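Local coordinates for protein BamaA.19900.a (Balamuthia mandrillaris, PDB 6VZZ) that binds glucose and, as a glucokinase of the actin-like ATPase clan, probably transfers a phosphate from ATP to the sugar to give glucose 6-phosphate, at residues A[37-41]-A[133-137]; A[59-63]-A[382-386]; A[324-329]-A[365-369]. Numbering follows the deposited sequence.

In the fold
Contacts 1 and 2 belong to the same region, built on the mixed sheet 62-68, 47-54, 37-43, 96-101, 141-145. Their centres are about 12 Å apart and they touch through strand 37-41. Val39 and Val41 face the loop 133-137, while Leu386 CD2 lies 3.6 Å from Tyr38 O and Leu382 CD2 lies 3.7 Å from Gly40 O. Contact 3 is on the opposite side of the chain's centre, its centre about 39 Å from that of contact 1 and about 31 Å from that of contact 2. The side chains of Val41 and Leu382 are each about 13 Å from a bound glucose. The Trp365 side chain is about 4 Å from a bound glucose, probably that of the second subunit's pocket.

Contact 1 of 3, residues A[37-41]-A[133-137]; sequences YYVGV and SFLFP
This contact belongs to the actin-like ATPase fold of the glucokinase. A strand in the middle of a five-stranded mixed sheet, 37-41, is overlaid on one face by the loop 133-137, which leads to edge strand 141-145. The strand is extended throughout. Ser133 to Leu135 have helical phi/psi angles, and a weak hydrogen bond from Phe136 N to Ser133 O (3.3 Å) closes this bend. The chain turns out of the bend at Phe136 (-131/79), and Pro137 (-56/129) is extended. The closest CA atoms are those of Val39 and Leu135, 6.4 Å apart. No hydrogen bond joins the segments.

Tyr37 comes first. Its CA-to-CB bond points sideways, but the p rotamer (chi1 71°) carries the ring end to the loop. Tyr37 OH lies 3.2 Å from CE2 of Phe134, which is in the t rotamer (chi1 -178°). The same hydroxyl is hydrogen-bonded to Val92 O. Tyr38 points away, to the other face of the sheet. Val39 (t) points toward the loop and lies against two residues. Its CG2 is 3.2 Å from Leu135 O and 3.8 Å from Leu135 CD2, with Leu135 in the mt rotamer. Its CG1 is 4.0 Å from Phe136 CE1. Gly40 has no side chain to offer. Val41 (t) again points toward the loop, so alternate residues of the strand build the apolar face. Helix 72-90 packs on this side too, with its Phe79 edge-to-face with Phe136. Val41 CG2 sits at the edge of the Phe136 ring (chi1 m), near its plane, 3.9 Å from CE1.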
loop_
_atom_site.group_PDB
_atom_site.type_symbol
_atom_site.label_atom_id
_atom_site.label_comp_id
_atom_site.label_asym_id
_atom_site.label_seq_id
_atom_site.Cartn_x
_atom_site.Cartn_y
_atom_site.Cartn_z
ATOM N N TYR A 37 7.063 -34.236 11.258
ATOM C CA TYR A 37 7.019 -33.662 9.918
ATOM C C TYR A 37 5.850 -32.695 9.798
ATOM O O TYR A 37 4.926 -32.689 10.619
ATOM C CB TYR A 37 6.909 -34.734 8.834
ATOM C CG TYR A 37 5.586 -35.444 8.754
ATOM C CD1 TYR A 37 5.315 -36.537 9.567
ATOM C CD2 TYR A 37 4.613 -35.048 7.838
ATOM C CE1 TYR A 37 4.107 -37.209 9.486
ATOM C CE2 TYR A 37 3.391 -35.712 7.751
ATOM C CZ TYR A 37 3.148 -36.794 8.581
ATOM O OH TYR A 37 1.954 -37.475 8.516
ATOM N N TYR A 38 5.899 -31.872 8.753
ATOM C CA TYR A 38 4.965 -30.765 8.611
ATOM C C TYR A 38 4.376 -30.731 7.205
ATOM O O TYR A 38 5.011 -31.156 6.234
ATOM C CB TYR A 38 5.657 -29.446 8.957
ATOM C CG TYR A 38 6.204 -29.445 10.364
ATOM C CD1 TYR A 38 7.437 -30.023 10.651
ATOM C CD2 TYR A 38 5.476 -28.894 11.414
ATOM C CE1 TYR A 38 7.936 -30.048 11.941
ATOM C CE2 TYR A 38 5.970 -28.911 12.711
ATOM C CZ TYR A 38 7.201 -29.490 12.967
ATOM O OH TYR A 38 7.702 -29.507 14.248
ATOM N N VAL A 39 3.144 -30.221 7.111
ATOM C CA VAL A 39 2.385 -30.161 5.866
ATOM C C VAL A 39 2.367 -28.730 5.356
ATOM O O VAL A 39 2.113 -27.794 6.121
ATOM C CB VAL A 39 0.943 -30.673 6.056
ATOM C CG1 VAL A 39 0.136 -30.495 4.764
ATOM C CG2 VAL A 39 0.946 -32.121 6.495
ATOM N N GLY A 40 2.620 -28.559 4.068
ATOM C CA GLY A 40 2.479 -27.262 3.425
ATOM C C GLY A 40 1.614 -27.380 2.190
ATOM O O GLY A 40 1.714 -28.353 1.440
ATOM N N VAL A 41 0.756 -26.381 1.983
ATOM C CA VAL A 41 -0.196 -26.394 0.877
ATOM C C VAL A 41 -0.166 -25.049 0.167
ATOM O O VAL A 41 -0.188 -23.996 0.815
ATOM C CB VAL A 41 -1.630 -26.709 1.342
ATOM C CG1 VAL A 41 -2.551 -26.884 0.133
ATOM C CG2 VAL A 41 -1.637 -27.946 2.195
ATOM N N SER A 133 -7.839 -34.326 10.068
ATOM C CA SER A 133 -6.954 -34.187 11.223
ATOM C C SER A 133 -5.555 -34.750 10.980
ATOM O O SER A 133 -4.578 -34.205 11.506
ATOM C CB SER A 133 -7.576 -34.880 12.428
ATOM O OG SER A 133 -8.652 -34.118 12.930
ATOM N N PHE A 134 -5.433 -35.840 10.218
ATOM C CA PHE A 134 -4.127 -36.467 10.050
ATOM C C PHE A 134 -3.096 -35.480 9.504
ATOM O O PHE A 134 -1.980 -35.384 10.026
ATOM C CB PHE A 134 -4.230 -37.690 9.145
ATOM C CG PHE A 134 -2.928 -38.409 8.968
ATOM C CD1 PHE A 134 -2.535 -39.383 9.864
ATOM C CD2 PHE A 134 -2.080 -38.090 7.919
ATOM C CE1 PHE A 134 -1.333 -40.030 9.717
ATOM C CE2 PHE A 134 -0.878 -38.732 7.773
ATOM C CZ PHE A 134 -0.503 -39.707 8.673
ATOM N N LEU A 135 -3.442 -34.740 8.453
ATOM C CA LEU A 135 -2.488 -33.801 7.881
ATOM C C LEU A 135 -2.621 -32.406 8.454
ATOM O O LEU A 135 -1.703 -31.596 8.288
ATOM C CB LEU A 135 -2.640 -33.708 6.356
ATOM C CG LEU A 135 -2.264 -34.913 5.501
ATOM C CD1 LEU A 135 -2.329 -34.546 4.028
ATOM C CD2 LEU A 135 -0.885 -35.429 5.861
ATOM N N PHE A 136 -3.730 -32.105 9.115
ATOM C CA PHE A 136 -4.042 -30.744 9.551
ATOM C C PHE A 136 -4.446 -30.792 11.014
ATOM O O PHE A 136 -5.637 -30.734 11.342
ATOM C CB PHE A 136 -5.127 -30.129 8.666
ATOM C CG PHE A 136 -4.783 -30.162 7.208
ATOM C CD1 PHE A 136 -3.937 -29.205 6.655
ATOM C CD2 PHE A 136 -5.270 -31.174 6.389
ATOM C CE1 PHE A 136 -3.597 -29.246 5.309
ATOM C CE2 PHE A 136 -4.936 -31.215 5.042
ATOM C CZ PHE A 136 -4.098 -30.255 4.504
ATOM N N PRO A 137 -3.474 -30.890 11.921
ATOM C CA PRO A 137 -3.784 -30.949 13.357
ATOM C C PRO A 137 -4.611 -29.751 13.777
ATOM O O PRO A 137 -4.250 -28.603 13.471
ATOM C CB PRO A 137 -2.400 -30.935 14.020
ATOM C CG PRO A 137 -1.488 -30.340 12.986
ATOM C CD PRO A 137 -2.026 -30.777 11.667
#

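Contact 2 of 3, residues A[59-63]-A[382-386]; sequences DTFLQ and LHGAL
Asp59 (-127/13) is not extended; from Thr60 on the chain is extended and enters strand 62-68, an edge strand of the mixed sheet. Residues 382-386 form a turn of regular helix within the C-terminal helix 380-389, with Leu386 N hydrogen-bonded to Leu382 O at 2.9 Å. The nearest CA atoms are those of Asp59 and His383, at 7.6 Å. Thr60 and Leu62 point away from the helix, and Phe61 between them points toward it.

Phe61 takes the p rotamer (chi1 57°, chi2 76°) and meets three helix residues. Its edge is directed at the face of His383 in a T-shaped stack, with centroids 4.7 Å apart, planes at 65°, and Phe61 CE2 3.2 Å from His383 CE1. Leu382 (mt) makes an off-centre CH-pi contact, its CB 4.3 Å from the Phe61 ring centroid, and its CD1 is 3.7 Å from Phe61 CE1. Leu386 (mt), one turn on, puts CD1 3.5 Å from Phe61 CB. Gln63 OE1 touches Leu382 CD1 at 3.7 Å.

His383 (chi1 m) uses both ring nitrogens. ND1 is hydrogen-bonded to Asn379 O, and NE2 gives a weak hydrogen bond of 3.4 Å to Asp59 O. This is alpha-on-beta packing of the actin-like ATPase fold: the C-terminal helix lies on one face of the sheet, and Phe61, just before the edge strand, meets it. The join is mainly apolar and aromatic. Its one hydrogen bond is weak and goes to a backbone oxygen, not the Asp59 carboxylate.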
loop_
_atom_site.group_PDB
_atom_site.type_symbol
_atom_site.label_atom_id
_atom_site.label_comp_id
_atom_site.label_asym_id
_atom_site.label_seq_id
_atom_site.Cartn_x
_atom_site.Cartn_y
_atom_site.Cartn_z
ATOM N N ASP A 59 15.669 -26.626 3.992
ATOM C CA ASP A 59 15.565 -25.920 2.723
ATOM C C ASP A 59 15.002 -26.802 1.614
ATOM O O ASP A 59 15.064 -26.419 0.441
ATOM C CB ASP A 59 16.933 -25.365 2.311
ATOM C CG ASP A 59 18.042 -26.376 2.489
ATOM O OD1 ASP A 59 17.724 -27.541 2.820
ATOM O OD2 ASP A 59 19.225 -26.008 2.313
ATOM N N THR A 60 14.447 -27.962 1.954
ATOM C CA THR A 60 13.970 -28.909 0.964
ATOM C C THR A 60 12.610 -29.426 1.411
ATOM O O THR A 60 12.199 -29.236 2.559
ATOM C CB THR A 60 14.989 -30.043 0.772
ATOM O OG1 THR A 60 14.808 -30.658 -0.510
ATOM C CG2 THR A 60 14.846 -31.091 1.871
ATOM N N PHE A 61 11.886 -30.058 0.491
ATOM C CA PHE A 61 10.627 -30.696 0.856
ATOM C C PHE A 61 10.254 -31.722 -0.205
ATOM O O PHE A 61 10.869 -31.809 -1.267
ATOM C CB PHE A 61 9.499 -29.673 1.044
ATOM C CG PHE A 61 9.242 -28.814 -0.159
ATOM C CD1 PHE A 61 8.568 -29.312 -1.261
ATOM C CD2 PHE A 61 9.668 -27.501 -0.184
ATOM C CE1 PHE A 61 8.343 -28.520 -2.381
ATOM C CE2 PHE A 61 9.437 -26.696 -1.296
ATOM C CZ PHE A 61 8.778 -27.206 -2.397
ATOM N N LEU A 62 9.208 -32.483 0.097
ATOM C CA LEU A 62 8.714 -33.555 -0.756
ATOM C C LEU A 62 7.320 -33.181 -1.249
ATOM O O LEU A 62 6.373 -33.115 -0.455
ATOM C CB LEU A 62 8.687 -34.869 0.021
ATOM C CG LEU A 62 8.063 -36.055 -0.705
ATOM C CD1 LEU A 62 8.997 -36.533 -1.808
ATOM C CD2 LEU A 62 7.722 -37.168 0.274
ATOM N N GLN A 63 7.180 -32.932 -2.549
ATOM C CA GLN A 63 5.856 -32.679 -3.101
ATOM C C GLN A 63 5.154 -34.013 -3.297
ATOM O O GLN A 63 5.657 -34.874 -4.020
ATOM C CB GLN A 63 5.928 -31.913 -4.420
ATOM C CG GLN A 63 4.527 -31.692 -5.043
ATOM C CD GLN A 63 4.479 -30.543 -6.037
ATOM O OE1 GLN A 63 4.672 -29.387 -5.664
ATOM N NE2 GLN A 63 4.222 -30.857 -7.312
ATOM N N LEU A 382 5.287 -22.913 -1.077
ATOM C CA LEU A 382 5.403 -24.109 -0.255
ATOM C C LEU A 382 6.499 -23.949 0.784
ATOM O O LEU A 382 6.323 -24.358 1.938
ATOM C CB LEU A 382 5.668 -25.335 -1.126
ATOM C CG LEU A 382 4.517 -25.810 -2.011
ATOM C CD1 LEU A 382 4.995 -26.947 -2.869
ATOM C CD2 LEU A 382 3.331 -26.241 -1.166
ATOM N N HIS A 383 7.636 -23.355 0.396
ATOM C CA HIS A 383 8.683 -23.067 1.370
ATOM C C HIS A 383 8.149 -22.177 2.483
ATOM O O HIS A 383 8.378 -22.444 3.669
ATOM C CB HIS A 383 9.889 -22.407 0.694
ATOM C CG HIS A 383 10.793 -23.366 -0.014
ATOM N ND1 HIS A 383 10.760 -23.552 -1.380
ATOM C CD2 HIS A 383 11.764 -24.185 0.451
ATOM C CE1 HIS A 383 11.671 -24.445 -1.726
ATOM N NE2 HIS A 383 12.291 -24.847 -0.632
ATOM N N GLY A 384 7.424 -21.116 2.114
ATOM C CA GLY A 384 6.872 -20.214 3.111
ATOM C C GLY A 384 5.880 -20.906 4.024
ATOM O O GLY A 384 5.959 -20.793 5.251
ATOM N N ALA A 385 4.947 -21.658 3.435
ATOM C CA ALA A 385 3.975 -22.381 4.246
ATOM C C ALA A 385 4.665 -23.343 5.200
ATOM O O ALA A 385 4.241 -23.492 6.353
ATOM C CB ALA A 385 2.985 -23.128 3.355
ATOM N N LEU A 386 5.736 -23.999 4.743
ATOM C CA LEU A 386 6.432 -24.942 5.611
ATOM C C LEU A 386 7.222 -24.226 6.698
ATOM O O LEU A 386 7.417 -24.775 7.784
ATOM C CB LEU A 386 7.340 -25.851 4.787
ATOM C CG LEU A 386 6.615 -26.967 4.040
ATOM C CD1 LEU A 386 7.537 -27.655 3.053
ATOM C CD2 LEU A 386 6.049 -27.984 5.018
#

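Contact 3 of 3, residues A[324-329]-A[365-369]; sequences CIGLQV and WIEDI
Cys324 sets its CB against two isoleucines, 3.6 Å from Ile369 CD1 and 4.0 Å from Ile366 CG2. It lies near the end of the long helix 303-327. The facing segment 365-369 follows on from a weakly bonded helical turn and contains a type I beta turn from Ile366 to Ile369, with Ile369 N hydrogen-bonded to Ile366 O at 3.3 Å. CA atoms pair Ile325 with Ile366 (7.0 Å) and Val329 with Ile369 (7.6 Å).

Ile325 (mt) rests its CG1 3.8 Å from Ile366 CG2, with Ile366 in the p rotamer. Ile325 CG2 is 4.5 Å from Trp365 CE3. Gln328, the first residue past the helix to leave helical angles, has positive phi (56/46). Its side chain (chi1 m, chi2 m) folds back so that NE2 donates to Ile325 O (2.8 Å, 175°). The same NE2 lies 3.9 Å from Trp365 CE3. Val329 is extended. Its O is 3.4 Å, and its CG2 4.1 Å, from Ile369 CD1. No hydrogen bond links the two segments, and the join is largely aliphatic. Phe357 of helix 350-357 touches both Cys324 and Ile366.

Trp365 (chi1 m, chi2 10°) makes a cation-pi contact with Arg104 of the second subunit, and an edge-to-face contact with its His221. His221 of that subunit is a pocket residue, so the glucose about 4 Å from the Trp365 side chain is probably the one held there. The arrangement is the C-terminal end of a long helix packed on a type I beta turn at the subunit interface, beside that glucose pocket.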
loop_
_atom_site.group_PDB
_atom_site.type_symbol
_atom_site.label_atom_id
_atom_site.label_comp_id
_atom_site.label_asym_id
_atom_site.label_seq_id
_atom_site.Cartn_x
_atom_site.Cartn_y
_atom_site.Cartn_z
ATOM N N CYS A 324 5.610 1.087 -5.774
ATOM C CA CYS A 324 6.943 1.493 -5.339
ATOM C C CYS A 324 6.918 2.898 -4.750
ATOM O O CYS A 324 7.566 3.171 -3.733
ATOM C CB CYS A 324 7.932 1.424 -6.509
ATOM S SG CYS A 324 8.487 -0.248 -6.960
ATOM N N ILE A 325 6.163 3.797 -5.373
ATOM C CA ILE A 325 6.061 5.165 -4.887
ATOM C C ILE A 325 5.306 5.204 -3.568
ATOM O O ILE A 325 5.780 5.778 -2.581
ATOM C CB ILE A 325 5.387 6.045 -5.955
ATOM C CG1 ILE A 325 6.360 6.276 -7.113
ATOM C CG2 ILE A 325 4.881 7.352 -5.349
ATOM C CD1 ILE A 325 5.741 6.920 -8.296
ATOM N N GLY A 326 4.131 4.573 -3.524
ATOM C CA GLY A 326 3.319 4.625 -2.321
ATOM C C GLY A 326 3.959 3.916 -1.141
ATOM O O GLY A 326 3.938 4.427 -0.015
ATOM N N LEU A 327 4.534 2.738 -1.375
ATOM C CA LEU A 327 5.117 1.945 -0.304
ATOM C C LEU A 327 6.559 2.323 0.008
ATOM O O LEU A 327 7.076 1.911 1.050
ATOM C CB LEU A 327 5.036 0.453 -0.647
ATOM C CG LEU A 327 3.587 -0.049 -0.732
ATOM C CD1 LEU A 327 3.521 -1.529 -1.094
ATOM C CD2 LEU A 327 2.833 0.220 0.573
ATOM N N GLN A 328 7.213 3.103 -0.852
ATOM C CA GLN A 328 8.593 3.530 -0.627
ATOM C C GLN A 328 9.512 2.330 -0.418
ATOM O O GLN A 328 10.333 2.300 0.501
ATOM C CB GLN A 328 8.688 4.497 0.554
ATOM C CG GLN A 328 8.140 5.872 0.285
ATOM C CD GLN A 328 8.937 6.623 -0.776
ATOM O OE1 GLN A 328 10.056 7.071 -0.523
ATOM N NE2 GLN A 328 8.360 6.769 -1.967
ATOM N N VAL A 329 9.359 1.326 -1.283
ATOM C CA VAL A 329 10.214 0.144 -1.219
ATOM C C VAL A 329 11.592 0.456 -1.801
ATOM O O VAL A 329 11.793 1.431 -2.533
ATOM C CB VAL A 329 9.569 -1.052 -1.943
ATOM C CG1 VAL A 329 8.219 -1.401 -1.320
ATOM C CG2 VAL A 329 9.440 -0.767 -3.456
ATOM N N TRP A 365 12.177 9.553 -7.929
ATOM C CA TRP A 365 12.078 8.789 -6.685
ATOM C C TRP A 365 12.314 7.301 -6.900
ATOM O O TRP A 365 12.741 6.610 -5.974
ATOM C CB TRP A 365 10.705 8.975 -6.031
ATOM C CG TRP A 365 10.417 10.342 -5.521
ATOM C CD1 TRP A 365 11.150 11.468 -5.732
ATOM C CD2 TRP A 365 9.308 10.734 -4.704
ATOM N NE1 TRP A 365 10.567 12.541 -5.109
ATOM C CE2 TRP A 365 9.434 12.121 -4.468
ATOM C CE3 TRP A 365 8.223 10.048 -4.146
ATOM C CZ2 TRP A 365 8.517 12.841 -3.693
ATOM C CZ3 TRP A 365 7.307 10.762 -3.380
ATOM C CH2 TRP A 365 7.463 12.147 -3.159
ATOM N N ILE A 366 12.020 6.775 -8.085
ATOM C CA ILE A 366 12.141 5.343 -8.318
ATOM C C ILE A 366 13.325 5.001 -9.215
ATOM O O ILE A 366 13.475 3.843 -9.612
ATOM C CB ILE A 366 10.839 4.754 -8.878
ATOM C CG1 ILE A 366 10.364 5.557 -10.096
ATOM C CG2 ILE A 366 9.776 4.717 -7.785
ATOM C CD1 ILE A 366 9.102 5.007 -10.750
ATOM N N GLU A 367 14.190 5.973 -9.519
ATOM C CA GLU A 367 15.338 5.702 -10.383
ATOM C C GLU A 367 16.249 4.616 -9.808
ATOM O O GLU A 367 16.851 3.850 -10.568
ATOM C CB GLU A 367 16.124 6.993 -10.630
ATOM N N ASP A 368 16.339 4.505 -8.482
ATOM C CA ASP A 368 17.285 3.597 -7.839
ATOM C C ASP A 368 16.603 2.381 -7.208
ATOM O O ASP A 368 17.119 1.786 -6.256
ATOM C CB ASP A 368 18.117 4.358 -6.806
ATOM C CG ASP A 368 19.105 5.332 -7.460
ATOM O OD1 ASP A 368 19.838 4.906 -8.389
ATOM O OD2 ASP A 368 19.141 6.524 -7.055
ATOM N N ILE A 369 15.456 1.987 -7.739
ATOM C CA ILE A 369 14.725 0.829 -7.248
ATOM C C ILE A 369 15.271 -0.415 -7.935
ATOM O O ILE A 369 15.395 -0.446 -9.164
ATOM C CB ILE A 369 13.220 0.996 -7.504
ATOM C CG1 ILE A 369 12.691 2.164 -6.666
ATOM C CG2 ILE A 369 12.453 -0.303 -7.237
ATOM C CD1 ILE A 369 11.423 1.848 -5.915
#